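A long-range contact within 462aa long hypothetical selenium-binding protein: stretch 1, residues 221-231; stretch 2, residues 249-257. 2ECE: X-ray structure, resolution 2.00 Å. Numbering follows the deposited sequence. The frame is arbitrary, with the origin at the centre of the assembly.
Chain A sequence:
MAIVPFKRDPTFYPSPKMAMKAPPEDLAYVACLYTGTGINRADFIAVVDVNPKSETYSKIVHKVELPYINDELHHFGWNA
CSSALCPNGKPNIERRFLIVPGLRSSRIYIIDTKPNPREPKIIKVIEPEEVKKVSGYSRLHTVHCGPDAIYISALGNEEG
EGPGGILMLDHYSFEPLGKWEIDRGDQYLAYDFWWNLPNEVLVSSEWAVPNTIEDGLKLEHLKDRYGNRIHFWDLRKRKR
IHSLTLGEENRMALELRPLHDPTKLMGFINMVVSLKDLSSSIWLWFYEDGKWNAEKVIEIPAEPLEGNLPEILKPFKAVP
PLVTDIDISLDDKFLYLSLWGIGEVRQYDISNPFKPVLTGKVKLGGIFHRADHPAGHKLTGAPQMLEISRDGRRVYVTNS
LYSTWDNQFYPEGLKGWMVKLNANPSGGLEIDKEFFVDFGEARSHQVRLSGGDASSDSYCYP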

ATOM      1  N   HIS A 221     -15.342 -11.827 -14.143  1.00 37.06           N
ATOM      2  CA  HIS A 221     -14.371 -10.878 -14.697  1.00 36.93           C
ATOM      3  C   HIS A 221     -12.922 -11.332 -14.502  1.00 35.79           C
ATOM      4  O   HIS A 221     -12.033 -10.938 -15.258  1.00 34.20           O
ATOM      5  CB  HIS A 221     -14.498  -9.509 -14.021  1.00 38.71           C
ATOM      6  CG  HIS A 221     -15.702  -8.717 -14.427  1.00 41.61           C
ATOM      7  ND1 HIS A 221     -15.880  -7.405 -14.041  1.00 41.83           N
ATOM      8  CD2 HIS A 221     -16.791  -9.045 -15.162  1.00 42.19           C
ATOM      9  CE1 HIS A 221     -17.027  -6.959 -14.522  1.00 43.65           C
ATOM     10  NE2 HIS A 221     -17.599  -7.934 -15.205  1.00 42.46           N
ATOM     11  N   LEU A 222     -12.693 -12.137 -13.471  1.00 35.00           N
ATOM     12  CA  LEU A 222     -11.356 -12.609 -13.136  1.00 35.38           C
ATOM     13  C   LEU A 222     -10.455 -13.079 -14.271  1.00 35.76           C
ATOM     14  O   LEU A 222      -9.340 -12.581 -14.423  1.00 34.94           O
ATOM     15  CB  LEU A 222     -11.443 -13.703 -12.075  1.00 36.37           C
ATOM     16  CG  LEU A 222     -11.540 -13.199 -10.635  1.00 37.93           C
ATOM     17  CD1 LEU A 222     -11.772 -14.363  -9.690  1.00 37.36           C
ATOM     18  CD2 LEU A 222     -10.252 -12.464 -10.275  1.00 35.70           C
ATOM     19  N   LYS A 223     -10.925 -14.027 -15.072  1.00 35.26           N
ATOM     20  CA  LYS A 223     -10.106 -14.553 -16.158  1.00 35.80           C
ATOM     21  C   LYS A 223      -9.642 -13.555 -17.217  1.00 35.12           C
ATOM     22  O   LYS A 223      -8.463 -13.535 -17.567  1.00 34.62           O
ATOM     23  CB  LYS A 223     -10.818 -15.727 -16.842  1.00 37.72           C
ATOM     24  CG  LYS A 223     -10.146 -16.189 -18.134  1.00 40.23           C
ATOM     25  CD  LYS A 223     -10.667 -17.545 -18.597  1.00 41.03           C
ATOM     26  CE  LYS A 223      -9.758 -18.675 -18.126  1.00 42.76           C
ATOM     27  NZ  LYS A 223      -8.399 -18.598 -18.748  1.00 42.37           N
ATOM     28  N   ASP A 224     -10.546 -12.723 -17.723  1.00 34.44           N
ATOM     29  CA  ASP A 224     -10.165 -11.786 -18.773  1.00 35.68           C
ATOM     30  C   ASP A 224      -9.962 -10.324 -18.386  1.00 35.11           C
ATOM     31  O   ASP A 224      -9.414  -9.563 -19.176  1.00 34.65           O
ATOM     32  CB  ASP A 224     -11.183 -11.830 -19.917  1.00 37.78           C
ATOM     33  CG  ASP A 224     -11.487 -13.237 -20.372  1.00 40.29           C
ATOM     34  OD1 ASP A 224     -10.531 -14.024 -20.546  1.00 40.65           O
ATOM     35  OD2 ASP A 224     -12.683 -13.552 -20.559  1.00 41.68           O
ATOM     36  N   ARG A 225     -10.378  -9.920 -17.191  1.00 34.54           N
ATOM     37  CA  ARG A 225     -10.236  -8.514 -16.827  1.00 34.00           C
ATOM     38  C   ARG A 225      -9.229  -8.151 -15.738  1.00 32.19           C
ATOM     39  O   ARG A 225      -9.000  -6.970 -15.482  1.00 31.58           O
ATOM     40  CB  ARG A 225     -11.608  -7.939 -16.476  1.00 35.15           C
ATOM     41  CG  ARG A 225     -12.653  -8.262 -17.532  1.00 37.67           C
ATOM     42  CD  ARG A 225     -13.926  -7.457 -17.367  1.00 40.09           C
ATOM     43  NE  ARG A 225     -14.966  -7.947 -18.269  1.00 42.68           N
ATOM     44  CZ  ARG A 225     -16.079  -7.283 -18.558  1.00 43.81           C
ATOM     45  NH1 ARG A 225     -16.304  -6.093 -18.017  1.00 42.80           N
ATOM     46  NH2 ARG A 225     -16.968  -7.815 -19.389  1.00 44.68           N
ATOM     47  N   TYR A 226      -8.627  -9.149 -15.096  1.00 29.33           N
ATOM     48  CA  TYR A 226      -7.641  -8.870 -14.059  1.00 27.06           C
ATOM     49  C   TYR A 226      -6.260  -9.303 -14.540  1.00 25.94           C
ATOM     50  O   TYR A 226      -6.133 -10.257 -15.308  1.00 26.06           O
ATOM     51  CB  TYR A 226      -8.041  -9.577 -12.760  1.00 25.96           C
ATOM     52  CG  TYR A 226      -9.183  -8.884 -12.041  1.00 24.97           C
ATOM     53  CD1 TYR A 226      -8.934  -7.950 -11.034  1.00 24.96           C
ATOM     54  CD2 TYR A 226     -10.511  -9.124 -12.401  1.00 25.24           C
ATOM     55  CE1 TYR A 226      -9.974  -7.267 -10.403  1.00 24.17           C
ATOM     56  CE2 TYR A 226     -11.562  -8.446 -11.777  1.00 25.53           C
ATOM     57  CZ  TYR A 226     -11.284  -7.516 -10.779  1.00 25.58           C
ATOM     58  OH  TYR A 226     -12.310  -6.834 -10.168  1.00 23.51           O
ATOM     59  N   GLY A 227      -5.220  -8.602 -14.100  1.00 24.54           N
ATOM     60  CA  GLY A 227      -3.884  -8.933 -14.561  1.00 23.71           C
ATOM     61  C   GLY A 227      -3.045  -9.822 -13.667  1.00 23.92           C
ATOM     62  O   GLY A 227      -3.418 -10.113 -12.531  1.00 23.71           O
ATOM     63  N   ASN A 228      -1.902 -10.253 -14.191  1.00 23.34           N
ATOM     64  CA  ASN A 228      -0.992 -11.101 -13.439  1.00 24.90           C
ATOM     65  C   ASN A 228       0.454 -10.925 -13.884  1.00 24.23           C
ATOM     66  O   ASN A 228       1.266 -11.841 -13.748  1.00 24.72           O
ATOM     67  CB  ASN A 228      -1.402 -12.575 -13.567  1.00 26.65           C
ATOM     68  CG  ASN A 228      -1.372 -13.076 -14.999  1.00 29.41           C
ATOM     69  OD1 ASN A 228      -1.575 -14.267 -15.246  1.00 33.31           O
ATOM     70  ND2 ASN A 228      -1.124 -12.176 -15.946  1.00 26.71           N
ATOM     71  N   ARG A 229       0.778  -9.737 -14.396  1.00 22.43           N
ATOM     72  CA  ARG A 229       2.126  -9.451 -14.871  1.00 22.33           C
ATOM     73  C   ARG A 229       2.825  -8.345 -14.086  1.00 21.75           C
ATOM     74  O   ARG A 229       2.176  -7.455 -13.535  1.00 21.20           O
ATOM     75  CB  ARG A 229       2.084  -9.011 -16.338  1.00 23.55           C
ATOM     76  CG  ARG A 229       1.220  -9.863 -17.242  1.00 25.48           C
ATOM     77  CD  ARG A 229       0.792  -9.058 -18.469  1.00 27.93           C
ATOM     78  NE  ARG A 229       1.865  -8.860 -19.435  1.00 29.20           N
ATOM     79  CZ  ARG A 229       1.831  -7.958 -20.411  1.00 29.91           C
ATOM     80  NH1 ARG A 229       0.778  -7.161 -20.547  1.00 28.83           N
ATOM     81  NH2 ARG A 229       2.843  -7.860 -21.259  1.00 31.43           N
ATOM     82  N   ILE A 230       4.153  -8.420 -14.044  1.00 21.65           N
ATOM     83  CA  ILE A 230       4.977  -7.393 -13.420  1.00 21.46           C
ATOM     84  C   ILE A 230       5.762  -6.834 -14.606  1.00 21.13           C
ATOM     85  O   ILE A 230       6.258  -7.589 -15.449  1.00 20.18           O
ATOM     86  CB  ILE A 230       5.955  -7.953 -12.350  1.00 22.44           C
ATOM     87  CG1 ILE A 230       6.965  -6.867 -11.956  1.00 23.42           C
ATOM     88  CG2 ILE A 230       6.678  -9.176 -12.874  1.00 21.42           C
ATOM     89  CD1 ILE A 230       7.828  -7.223 -10.739  1.00 22.39           C
ATOM     90  N   HIS A 231       5.848  -5.514 -14.690  1.00 19.35           N
ATOM     91  CA  HIS A 231       6.549  -4.872 -15.792  1.00 20.01           C
ATOM     92  C   HIS A 231       7.840  -4.231 -15.309  1.00 20.62           C
ATOM     93  O   HIS A 231       7.857  -3.568 -14.267  1.00 19.44           O
ATOM     94  CB  HIS A 231       5.651  -3.801 -16.417  1.00 20.32           C
ATOM     95  CG  HIS A 231       4.357  -4.334 -16.948  1.00 21.31           C
ATOM     96  ND1 HIS A 231       4.206  -4.766 -18.249  1.00 21.31           N
ATOM     97  CD2 HIS A 231       3.152  -4.507 -16.351  1.00 20.45           C
ATOM     98  CE1 HIS A 231       2.962  -5.177 -18.431  1.00 20.13           C
ATOM     99  NE2 HIS A 231       2.303  -5.032 -17.296  1.00 20.00           N
TER
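Stretch 2, residues 249-257: ENRMALELR

Stretch 2 is an extended strand from Asn-250 onward. It lies against Leu-222 and Lys-223 of the short helix, the loop at Tyr-226 to Asn-228, and the start of the next strand. Tyr-226 is the first residue to leave helical phi/psi. From Gly-227 onward the two stretches run in the same general direction. Their closest backbone register pairs Gly-227 with Met-252, CA to CA 5.4 Å, and Asn-228 with Ala-253, CA to CA 5.0 Å. Together they bury 544 Å².

One backbone hydrogen bond joins the stretches. Met-252 N donates to Gly-227 O at 2.8 Å. Met-252 has positive phi (77°), so the strand is not regular here. Gly-227 has no side chain, and an ideal CB would point away from stretch 2.

Arg-251 contributes the largest covered area, 115 Å². Its CA-to-CB bond points sideways, but the end of the side chain comes nearer to stretch 1. The guanidinium binds the carbonyls of Leu-222 and Lys-223, in the helix. Arg-251 NH2 donates to Lys-223 O at 3.0 Å, with a good angle of 159°. Arg-251 NE makes two weak hydrogen bonds, to Leu-222 O at 3.0 Å and to Lys-223 O at 3.4 Å. Both carbonyl oxygens lie at the guanidinium edge, near its plane. Arg-251 NH1 turns back to its own strand and donates to Asn-250 O at 2.8 Å. It is also hydrogen-bonded to a residue just outside the stretches. Each guanidinium nitrogen has at least one hydrogen-bond acceptor, though those of NE are weakly bound. The like charge of Lys-223 is close, with NZ 4.4 Å from Arg-251 NH2.

Asn-228 packs its CB against Asn-250 O at 3.1 Å. Asn-250 ND2 is satisfied elsewhere in the structure.

Apolar contacts fill in around these bonds. The CA-to-CB bond of Met-252 points away, yet its side chain returns to stretch 1. Its CE meets Leu-222 CD2 at 3.7 Å and lies over one face of the Tyr-226 ring. Its CG is 3.7 Å from Tyr-226 CD1. Its SD lies obliquely, 5.1 Å from the centroid of the Tyr-226 ring. The CA-to-CB bond of Ala-253 points toward stretch 1, with CB 3.9 Å from Arg-229 O. That oxygen is buried by the contact and has no polar partner in the model. Further along, Ile-230 CD1 meets Leu-256 CD2 at 3.7 Å.

Leu-254, Glu-255 and Arg-257 do not touch stretch 1. Glu-255 OE1 and Arg-257 NH1 form a salt bridge at 2.9 Å, and Arg-257 NH1 also donates to Leu-256 O at 3.1 Å.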

ATOM      1  N   GLU A 249      -2.414 -18.979 -13.943  1.00 32.59           N
ATOM      2  CA  GLU A 249      -3.690 -19.060 -13.240  1.00 32.09           C
ATOM      3  C   GLU A 249      -3.926 -18.040 -12.127  1.00 31.27           C
ATOM      4  O   GLU A 249      -5.005 -18.016 -11.535  1.00 31.72           O
ATOM      5  CB  GLU A 249      -3.880 -20.467 -12.661  1.00 32.65           C
ATOM      6  CG  GLU A 249      -3.205 -20.683 -11.311  1.00 35.01           C
ATOM      7  CD  GLU A 249      -1.702 -20.899 -11.406  1.00 36.64           C
ATOM      8  OE1 GLU A 249      -1.096 -20.556 -12.442  1.00 37.62           O
ATOM      9  OE2 GLU A 249      -1.122 -21.409 -10.426  1.00 37.96           O
ATOM     10  N   ASN A 250      -2.938 -17.203 -11.829  1.00 29.20           N
ATOM     11  CA  ASN A 250      -3.112 -16.218 -10.759  1.00 27.65           C
ATOM     12  C   ASN A 250      -3.663 -14.888 -11.257  1.00 26.21           C
ATOM     13  O   ASN A 250      -3.474 -14.520 -12.415  1.00 25.23           O
ATOM     14  CB  ASN A 250      -1.786 -15.973 -10.030  1.00 26.53           C
ATOM     15  CG  ASN A 250      -1.225 -17.235  -9.400  1.00 26.90           C
ATOM     16  OD1 ASN A 250      -1.929 -17.951  -8.689  1.00 28.15           O
ATOM     17  ND2 ASN A 250       0.053 -17.508  -9.652  1.00 22.54           N
ATOM     18  N   ARG A 251      -4.346 -14.170 -10.372  1.00 25.76           N
ATOM     19  CA  ARG A 251      -4.915 -12.874 -10.713  1.00 24.67           C
ATOM     20  C   ARG A 251      -4.706 -11.835  -9.605  1.00 23.57           C
ATOM     21  O   ARG A 251      -4.705 -12.151  -8.416  1.00 22.72           O
ATOM     22  CB  ARG A 251      -6.410 -13.016 -11.019  1.00 25.10           C
ATOM     23  CG  ARG A 251      -6.714 -13.811 -12.286  1.00 25.22           C
ATOM     24  CD  ARG A 251      -6.181 -13.106 -13.525  1.00 26.06           C
ATOM     25  NE  ARG A 251      -6.562 -13.783 -14.763  1.00 29.08           N
ATOM     26  CZ  ARG A 251      -5.974 -14.879 -15.239  1.00 30.69           C
ATOM     27  NH1 ARG A 251      -4.963 -15.433 -14.582  1.00 27.72           N
ATOM     28  NH2 ARG A 251      -6.403 -15.423 -16.376  1.00 29.55           N
ATOM     29  N   MET A 252      -4.548 -10.590 -10.034  1.00 22.84           N
ATOM     30  CA  MET A 252      -4.324  -9.454  -9.166  1.00 21.71           C
ATOM     31  C   MET A 252      -2.872  -9.429  -8.670  1.00 21.28           C
ATOM     32  O   MET A 252      -2.563  -9.898  -7.569  1.00 20.36           O
ATOM     33  CB  MET A 252      -5.287  -9.500  -7.977  1.00 22.40           C
ATOM     34  CG  MET A 252      -6.769  -9.445  -8.368  1.00 22.92           C
ATOM     35  SD  MET A 252      -7.892  -9.245  -6.970  1.00 23.51           S
ATOM     36  CE  MET A 252      -9.394 -10.075  -7.577  1.00 23.56           C
ATOM     37  N   ALA A 253      -2.020  -8.749  -9.435  1.00 20.13           N
ATOM     38  CA  ALA A 253      -0.612  -8.592  -9.099  1.00 18.88           C
ATOM     39  C   ALA A 253      -0.621  -7.213  -8.425  1.00 18.98           C
ATOM     40  O   ALA A 253      -0.569  -6.197  -9.134  1.00 18.88           O
ATOM     41  CB  ALA A 253       0.234  -8.578 -10.381  1.00 18.85           C
ATOM     42  N   LEU A 254      -0.651  -7.159  -7.093  1.00 18.67           N
ATOM     43  CA  LEU A 254      -0.747  -5.907  -6.395  1.00 17.89           C
ATOM     44  C   LEU A 254       0.612  -5.248  -6.009  1.00 18.41           C
ATOM     45  O   LEU A 254       1.210  -4.519  -6.812  1.00 18.04           O
ATOM     46  CB  LEU A 254      -1.711  -6.114  -5.131  1.00 16.45           C
ATOM     47  CG  LEU A 254      -3.120  -6.548  -5.625  1.00 17.76           C
ATOM     48  CD1 LEU A 254      -4.055  -6.336  -4.467  1.00 13.71           C
ATOM     49  CD2 LEU A 254      -3.633  -5.754  -6.846  1.00 15.30           C
ATOM     50  N   GLU A 255       0.821  -5.222  -4.672  1.00 18.49           N
ATOM     51  CA  GLU A 255       1.931  -4.540  -4.013  1.00 18.69           C
ATOM     52  C   GLU A 255       3.342  -4.939  -4.313  1.00 19.53           C
ATOM     53  O   GLU A 255       3.738  -6.105  -4.123  1.00 19.26           O
ATOM     54  CB  GLU A 255       1.721  -4.554  -2.474  1.00 18.04           C
ATOM     55  CG  GLU A 255       0.403  -3.968  -1.952  1.00 19.53           C
ATOM     56  CD  GLU A 255       0.245  -2.471  -2.192  1.00 20.49           C
ATOM     57  OE1 GLU A 255       1.261  -1.751  -2.181  1.00 21.67           O
ATOM     58  OE2 GLU A 255      -0.903  -2.007  -2.373  1.00 20.41           O
ATOM     59  N   LEU A 256       4.121  -3.946  -4.738  1.00 17.04           N
ATOM     60  CA  LEU A 256       5.513  -4.169  -5.151  1.00 16.84           C
ATOM     61  C   LEU A 256       6.479  -3.712  -4.091  1.00 16.68           C
ATOM     62  O   LEU A 256       6.441  -2.548  -3.689  1.00 17.02           O
ATOM     63  CB  LEU A 256       5.821  -3.423  -6.466  1.00 16.09           C
ATOM     64  CG  LEU A 256       5.330  -4.091  -7.749  1.00 15.53           C
ATOM     65  CD1 LEU A 256       5.271  -3.086  -8.885  1.00 15.92           C
ATOM     66  CD2 LEU A 256       6.258  -5.248  -8.084  1.00 14.77           C
ATOM     67  N   ARG A 257       7.352  -4.603  -3.634  1.00 16.02           N
ATOM     68  CA  ARG A 257       8.279  -4.224  -2.582  1.00 16.48           C
ATOM     69  C   ARG A 257       9.729  -4.611  -2.850  1.00 17.61           C
ATOM     70  O   ARG A 257      10.146  -5.735  -2.575  1.00 16.13           O
ATOM     71  CB  ARG A 257       7.837  -4.835  -1.246  1.00 17.64           C
ATOM     72  CG  ARG A 257       6.455  -4.387  -0.761  1.00 18.63           C
ATOM     73  CD  ARG A 257       6.430  -2.918  -0.307  1.00 17.90           C
ATOM     74  NE  ARG A 257       5.133  -2.562   0.280  1.00 16.84           N
ATOM     75  CZ  ARG A 257       4.051  -2.225  -0.417  1.00 17.64           C
ATOM     76  NH1 ARG A 257       4.093  -2.174  -1.741  1.00 18.02           N
ATOM     77  NH2 ARG A 257       2.914  -1.969   0.213  1.00 18.60           N
TER